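Local coordinates for putative ribosomal N-acetyltransferase YdaF (Bacillus subtilis, PDB 1NSL), which probably transfers acetyl groups to N-terminal amino groups of proteins, possibly ribosomal ones, as a putative N-acetyltransferase of the GNAT superfamily, at residues R93-Y99 and L128-C134; R143-E147 and L170-S174. All blocks are in the same frame, centred on the assembly; numbering follows the deposited sequence.

Contact 1. Residues R93-Y99 and L128-C134; sequences RKAEIGY and LNRVAIC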
loop_
_atom_site.group_PDB
_atom_site.type_symbol
_atom_site.label_atom_id
_atom_site.label_comp_id
_atom_site.label_asym_id
_atom_site.label_seq_id
_atom_site.Cartn_x
_atom_site.Cartn_y
_atom_site.Cartn_z
ATOM N N ARG C 93 -1.562 9.237 27.357
ATOM C CA ARG C 93 -0.557 10.231 27.548
ATOM C C ARG C 93 0.754 9.676 28.083
ATOM O O ARG C 93 1.433 10.342 28.871
ATOM C CB ARG C 93 -1.112 11.266 28.515
ATOM C CG ARG C 93 -2.304 12.042 27.947
ATOM C CD ARG C 93 -2.882 13.112 28.871
ATOM N NE ARG C 93 -3.766 13.972 28.090
ATOM C CZ ARG C 93 -4.349 15.091 28.513
ATOM N NH1 ARG C 93 -5.147 15.768 27.695
ATOM N NH2 ARG C 93 -4.157 15.522 29.745
ATOM N N LYS C 94 1.139 8.491 27.618
ATOM C CA LYS C 94 2.339 7.853 28.151
ATOM C C LYS C 94 3.160 7.150 27.099
ATOM O O LYS C 94 2.681 6.923 25.988
ATOM C CB LYS C 94 1.917 6.791 29.136
ATOM C CG LYS C 94 1.082 5.714 28.553
ATOM C CD LYS C 94 0.837 4.615 29.593
ATOM C CE LYS C 94 -0.075 3.509 29.022
ATOM N NZ LYS C 94 -0.328 2.525 30.066
ATOM N N ALA C 95 4.366 6.717 27.440
ATOM C CA ALA C 95 5.183 6.045 26.416
ATOM C C ALA C 95 6.314 5.299 27.112
ATOM O O ALA C 95 6.499 5.497 28.296
ATOM C CB ALA C 95 5.740 7.090 25.476
ATOM N N GLU C 96 7.063 4.452 26.432
ATOM C CA GLU C 96 8.282 3.910 27.044
ATOM C C GLU C 96 9.628 4.250 26.357
ATOM O O GLU C 96 9.652 4.605 25.172
ATOM C CB GLU C 96 8.166 2.444 27.151
ATOM C CG GLU C 96 6.758 2.088 27.512
ATOM C CD GLU C 96 6.565 0.609 27.485
ATOM O OE1 GLU C 96 7.600 -0.099 27.397
ATOM O OE2 GLU C 96 5.400 0.181 27.541
ATOM N N ILE C 97 10.734 4.189 27.117
ATOM C CA ILE C 97 12.076 4.413 26.559
ATOM C C ILE C 97 12.978 3.168 26.537
ATOM O O ILE C 97 12.949 2.357 27.433
ATOM C CB ILE C 97 12.744 5.595 27.257
ATOM C CG1 ILE C 97 12.038 6.888 26.806
ATOM C CG2 ILE C 97 14.289 5.667 27.003
ATOM C CD1 ILE C 97 12.553 8.117 27.490
ATOM N N GLY C 98 13.732 2.994 25.459
ATOM C CA GLY C 98 14.666 1.878 25.362
ATOM C C GLY C 98 15.952 2.443 24.823
ATOM O O GLY C 98 15.975 3.574 24.380
ATOM N N TYR C 99 17.023 1.684 24.862
ATOM C CA TYR C 99 18.293 2.208 24.438
ATOM C C TYR C 99 19.240 1.077 24.589
ATOM O O TYR C 99 18.985 0.222 25.371
ATOM C CB TYR C 99 18.711 3.311 25.405
ATOM C CG TYR C 99 18.472 2.968 26.873
ATOM C CD1 TYR C 99 19.193 1.969 27.496
ATOM C CD2 TYR C 99 17.521 3.644 27.619
ATOM C CE1 TYR C 99 18.972 1.647 28.776
ATOM C CE2 TYR C 99 17.297 3.332 28.941
ATOM C CZ TYR C 99 18.024 2.318 29.510
ATOM O OH TYR C 99 17.845 1.950 30.821
ATOM N N LEU C 128 3.366 14.401 27.084
ATOM C CA LEU C 128 2.964 13.183 27.762
ATOM C C LEU C 128 2.973 13.401 29.232
ATOM O O LEU C 128 3.653 14.293 29.730
ATOM C CB LEU C 128 3.981 12.048 27.534
ATOM C CG LEU C 128 4.165 11.679 26.072
ATOM C CD1 LEU C 128 4.775 10.337 25.976
ATOM C CD2 LEU C 128 2.797 11.712 25.413
ATOM N N ASN C 129 2.300 12.499 29.933
ATOM C CA ASN C 129 2.233 12.578 31.376
ATOM C C ASN C 129 3.143 11.547 32.026
ATOM O O ASN C 129 3.751 11.775 33.070
ATOM C CB ASN C 129 0.796 12.407 31.848
ATOM C CG ASN C 129 0.660 12.558 33.327
ATOM O OD1 ASN C 129 0.357 11.591 34.040
ATOM N ND2 ASN C 129 0.889 13.774 33.815
ATOM N N ARG C 130 3.298 10.425 31.377
ATOM C CA ARG C 130 4.015 9.360 32.016
ATOM C C ARG C 130 5.143 8.914 31.101
ATOM O O ARG C 130 5.025 8.961 29.917
ATOM C CB ARG C 130 2.994 8.246 32.271
ATOM C CG ARG C 130 3.559 6.885 32.532
ATOM C CD ARG C 130 2.526 5.790 32.812
ATOM N NE ARG C 130 3.196 4.490 32.681
ATOM C CZ ARG C 130 3.768 3.861 33.688
ATOM N NH1 ARG C 130 3.712 4.400 34.895
ATOM N NH2 ARG C 130 4.374 2.702 33.504
ATOM N N VAL C 131 6.278 8.529 31.608
ATOM C CA VAL C 131 7.241 7.926 30.705
ATOM C C VAL C 131 7.796 6.723 31.434
ATOM O O VAL C 131 8.063 6.816 32.660
ATOM C CB VAL C 131 8.316 8.890 30.340
ATOM C CG1 VAL C 131 9.530 8.184 30.021
ATOM C CG2 VAL C 131 7.858 9.662 29.135
ATOM N N ALA C 132 7.919 5.567 30.786
ATOM C CA ALA C 132 8.487 4.460 31.569
ATOM C C ALA C 132 9.733 3.907 30.963
ATOM O O ALA C 132 10.020 4.146 29.782
ATOM C CB ALA C 132 7.484 3.365 31.768
ATOM N N ILE C 133 10.480 3.170 31.760
ATOM C CA ILE C 133 11.617 2.450 31.245
ATOM C C ILE C 133 11.611 1.075 31.876
ATOM O O ILE C 133 11.382 0.918 33.074
ATOM C CB ILE C 133 12.911 3.123 31.653
ATOM C CG1 ILE C 133 13.247 4.321 30.768
ATOM C CG2 ILE C 133 14.070 2.133 31.630
ATOM C CD1 ILE C 133 14.411 5.185 31.395
ATOM N N CYS C 134 11.875 0.043 31.098
ATOM C CA CYS C 134 11.928 -1.225 31.749
ATOM C C CYS C 134 13.228 -1.951 31.457
ATOM O O CYS C 134 13.990 -1.536 30.598
ATOM C CB CYS C 134 10.661 -1.996 31.489
ATOM S SG CYS C 134 10.681 -2.867 30.011
#

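Contact 2. Residues R143-E147 and L170-S174; sequences RAVPE and LVYYS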
loop_
_atom_site.group_PDB
_atom_site.type_symbol
_atom_site.label_atom_id
_atom_site.label_comp_id
_atom_site.label_asym_id
_atom_site.label_seq_id
_atom_site.Cartn_x
_atom_site.Cartn_y
_atom_site.Cartn_z
ATOM N N ARG C 143 19.311 -0.829 34.495
ATOM C CA ARG C 143 18.580 -0.391 35.660
ATOM C C ARG C 143 19.114 0.963 36.188
ATOM O O ARG C 143 18.344 1.864 36.603
ATOM C CB ARG C 143 18.802 -1.438 36.737
ATOM C CG ARG C 143 17.982 -2.669 36.579
ATOM C CD ARG C 143 16.722 -2.594 37.351
ATOM N NE ARG C 143 16.723 -3.668 38.308
ATOM C CZ ARG C 143 16.164 -3.587 39.478
ATOM N NH1 ARG C 143 15.557 -2.464 39.825
ATOM N NH2 ARG C 143 16.181 -4.615 40.294
ATOM N N ALA C 144 20.434 1.108 36.151
ATOM C CA ALA C 144 21.013 2.318 36.670
ATOM C C ALA C 144 20.499 3.527 35.942
ATOM O O ALA C 144 20.523 4.637 36.466
ATOM C CB ALA C 144 22.500 2.302 36.593
ATOM N N VAL C 145 20.019 3.363 34.740
ATOM C CA VAL C 145 19.692 4.602 34.100
ATOM C C VAL C 145 18.482 5.339 34.681
ATOM O O VAL C 145 18.566 6.500 35.034
ATOM C CB VAL C 145 19.668 4.497 32.592
ATOM C CG1 VAL C 145 18.913 5.706 31.985
ATOM C CG2 VAL C 145 21.115 4.467 32.136
ATOM N N PRO C 146 17.384 4.636 34.821
ATOM C CA PRO C 146 16.180 5.216 35.405
ATOM C C PRO C 146 16.441 5.761 36.829
ATOM O O PRO C 146 16.060 6.866 37.165
ATOM C CB PRO C 146 15.245 4.010 35.511
ATOM C CG PRO C 146 15.771 3.066 34.540
ATOM C CD PRO C 146 17.252 3.216 34.471
ATOM N N GLU C 147 17.080 4.960 37.650
ATOM C CA GLU C 147 17.271 5.299 39.041
ATOM C C GLU C 147 18.108 6.557 39.241
ATOM O O GLU C 147 17.916 7.244 40.216
ATOM C CB GLU C 147 17.895 4.142 39.819
ATOM C CG GLU C 147 17.045 2.876 39.954
ATOM C CD GLU C 147 17.834 1.647 40.481
ATOM O OE1 GLU C 147 17.530 1.122 41.568
ATOM O OE2 GLU C 147 18.775 1.177 39.809
ATOM N N LEU C 170 11.197 -8.747 34.145
ATOM C CA LEU C 170 11.343 -7.397 33.740
ATOM C C LEU C 170 10.927 -6.563 34.951
ATOM O O LEU C 170 9.916 -6.846 35.602
ATOM C CB LEU C 170 10.365 -7.195 32.632
ATOM C CG LEU C 170 10.847 -7.384 31.213
ATOM C CD1 LEU C 170 9.870 -6.793 30.141
ATOM C CD2 LEU C 170 12.170 -6.640 31.235
ATOM N N VAL C 171 11.719 -5.572 35.305
ATOM C CA VAL C 171 11.222 -4.635 36.277
ATOM C C VAL C 171 10.862 -3.288 35.597
ATOM O O VAL C 171 11.607 -2.812 34.745
ATOM C CB VAL C 171 12.231 -4.379 37.309
ATOM C CG1 VAL C 171 13.479 -3.921 36.669
ATOM C CG2 VAL C 171 11.716 -3.324 38.226
ATOM N N TYR C 172 9.730 -2.679 35.956
ATOM C CA TYR C 172 9.317 -1.446 35.333
ATOM C C TYR C 172 9.699 -0.263 36.194
ATOM O O TYR C 172 9.724 -0.409 37.394
ATOM C CB TYR C 172 7.800 -1.474 35.188
ATOM C CG TYR C 172 7.455 -2.205 33.989
ATOM C CD1 TYR C 172 7.568 -3.566 33.954
ATOM C CD2 TYR C 172 7.174 -1.549 32.828
ATOM C CE1 TYR C 172 7.348 -4.266 32.777
ATOM C CE2 TYR C 172 6.948 -2.238 31.676
ATOM C CZ TYR C 172 7.036 -3.592 31.667
ATOM O OH TYR C 172 6.823 -4.281 30.519
ATOM N N TYR C 173 9.953 0.895 35.564
ATOM C CA TYR C 173 10.207 2.175 36.217
ATOM C C TYR C 173 9.427 3.316 35.510
ATOM O O TYR C 173 9.312 3.286 34.309
ATOM C CB TYR C 173 11.678 2.534 36.114
ATOM C CG TYR C 173 12.716 1.759 36.916
ATOM C CD1 TYR C 173 13.384 0.705 36.350
ATOM C CD2 TYR C 173 13.099 2.156 38.202
ATOM C CE1 TYR C 173 14.383 0.032 37.016
ATOM C CE2 TYR C 173 14.125 1.481 38.913
ATOM C CZ TYR C 173 14.766 0.408 38.290
ATOM O OH TYR C 173 15.762 -0.322 38.924
ATOM N N SER C 174 8.958 4.353 36.227
ATOM C CA SER C 174 8.175 5.427 35.601
ATOM C C SER C 174 8.369 6.822 36.207
ATOM O O SER C 174 8.561 6.989 37.393
ATOM C CB SER C 174 6.696 5.109 35.648
ATOM O OG SER C 174 6.332 4.937 36.978
#

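Contact 1. Residues R93-Y99 and L128-C134
Strands 94-99 and 130-134 run parallel, their axes 34° apart and 4.5 Å at closest approach. At the entry to the pair Arg-93 O accepts two backbone bonds, from Asn-129 N (2.6 Å) and Arg-130 N (3.1 Å). The zigzag continues with a weak bond from Ala-95 N to Arg-130 O (3.4 Å) and tightens with Ala-132 N to Ala-95 O (2.9 Å) and Ile-97 N to Ala-132 O (2.8 Å). Beyond Ile-97 the strands part: Ile-97 O and Cys-134 N are 4.5 Å from each other. One face is apolar. There Ala-95 CB meets Leu-128 CD1 at 3.4 Å, Ile-97 CD1 touches Val-131 CG1 at 3.9 Å, and Ile-97 CB lies 3.8 Å from Ile-133 CG1; Leu-118 and Ile-119 of helix 110-124 cover Ile-97. The ring of Tyr-99 reaches across to Ile-133, and its hydroxyl is hydrogen-bonded to Ser-142. Lys-94, Glu-96, Arg-130 and Ala-132 occupy the opposite face, where Arg-130 forms a salt bridge with Glu-154 and a hydrogen bond to Arg-158 O of the second subunit. At the start of the strand, Arg-93 and Lys-94 both face Asp-89, a G1 beta bulge. Strand 94-101, helix 110-124 and strand 130-136 make a beta-alpha-beta unit, and the splaying of its two parallel strands is a hallmark of the GNAT fold, whose relatives bind acetyl-CoA at this opening.

Contact 2. Residues R143-E147 and L170-S174
Helix 140-149 packs on strand 166-176 of the central sheet, an alpha/beta layer contact in the GNAT fold; the short segments run 25° from parallel with axes 9.2 Å apart. Arg-143 comes first: its CA-to-CB bond points sideways, but the side chain bends back to the strand, placing CD 3.6 Å from Val-171 CG1, which also lies over one face of the guanidinium. Tyr-173 OH approaches the edge of the same group. One turn on, Pro-146 points directly at the strand and sets CB over the face of the Tyr-173 ring, a CH-pi contact 3.9 Å from the centroid and 20° off the normal. Phe-151 touches both residues, extending this apolar patch. Glu-147 passes beside the hydroxyl, its CD 3.3 Å from Tyr-173 OH, without a hydrogen bond. Tyr-173 thus spans the gap between sheet and helix, its ring held at Pro-146 and its tip receiving a very short hydrogen bond from Arg-143 NH1 to Tyr-173 OH, modelled at 2.3 Å.

From the N terminus, strand 94-101 leads through helix 110-124 into strand 130-136, and contact 1 closes this crossover by laying the two strands side by side. The chain then enters helix 140-149, turns through strand 152-163 and returns on strand 166-176, where contact 2 closes the second loop. The contacts are in series, neither nested nor crossed, with centres about 11 Å apart. They meet in the sheet, because strand 166-176 is the antiparallel neighbour of strand 130-136; Ile-133 N probably hydrogen-bonds to Tyr-173 O at 2.8 Å. Together they tie the middle of the sheet to its C-terminal part and helix 140-149, and both touch the second subunit.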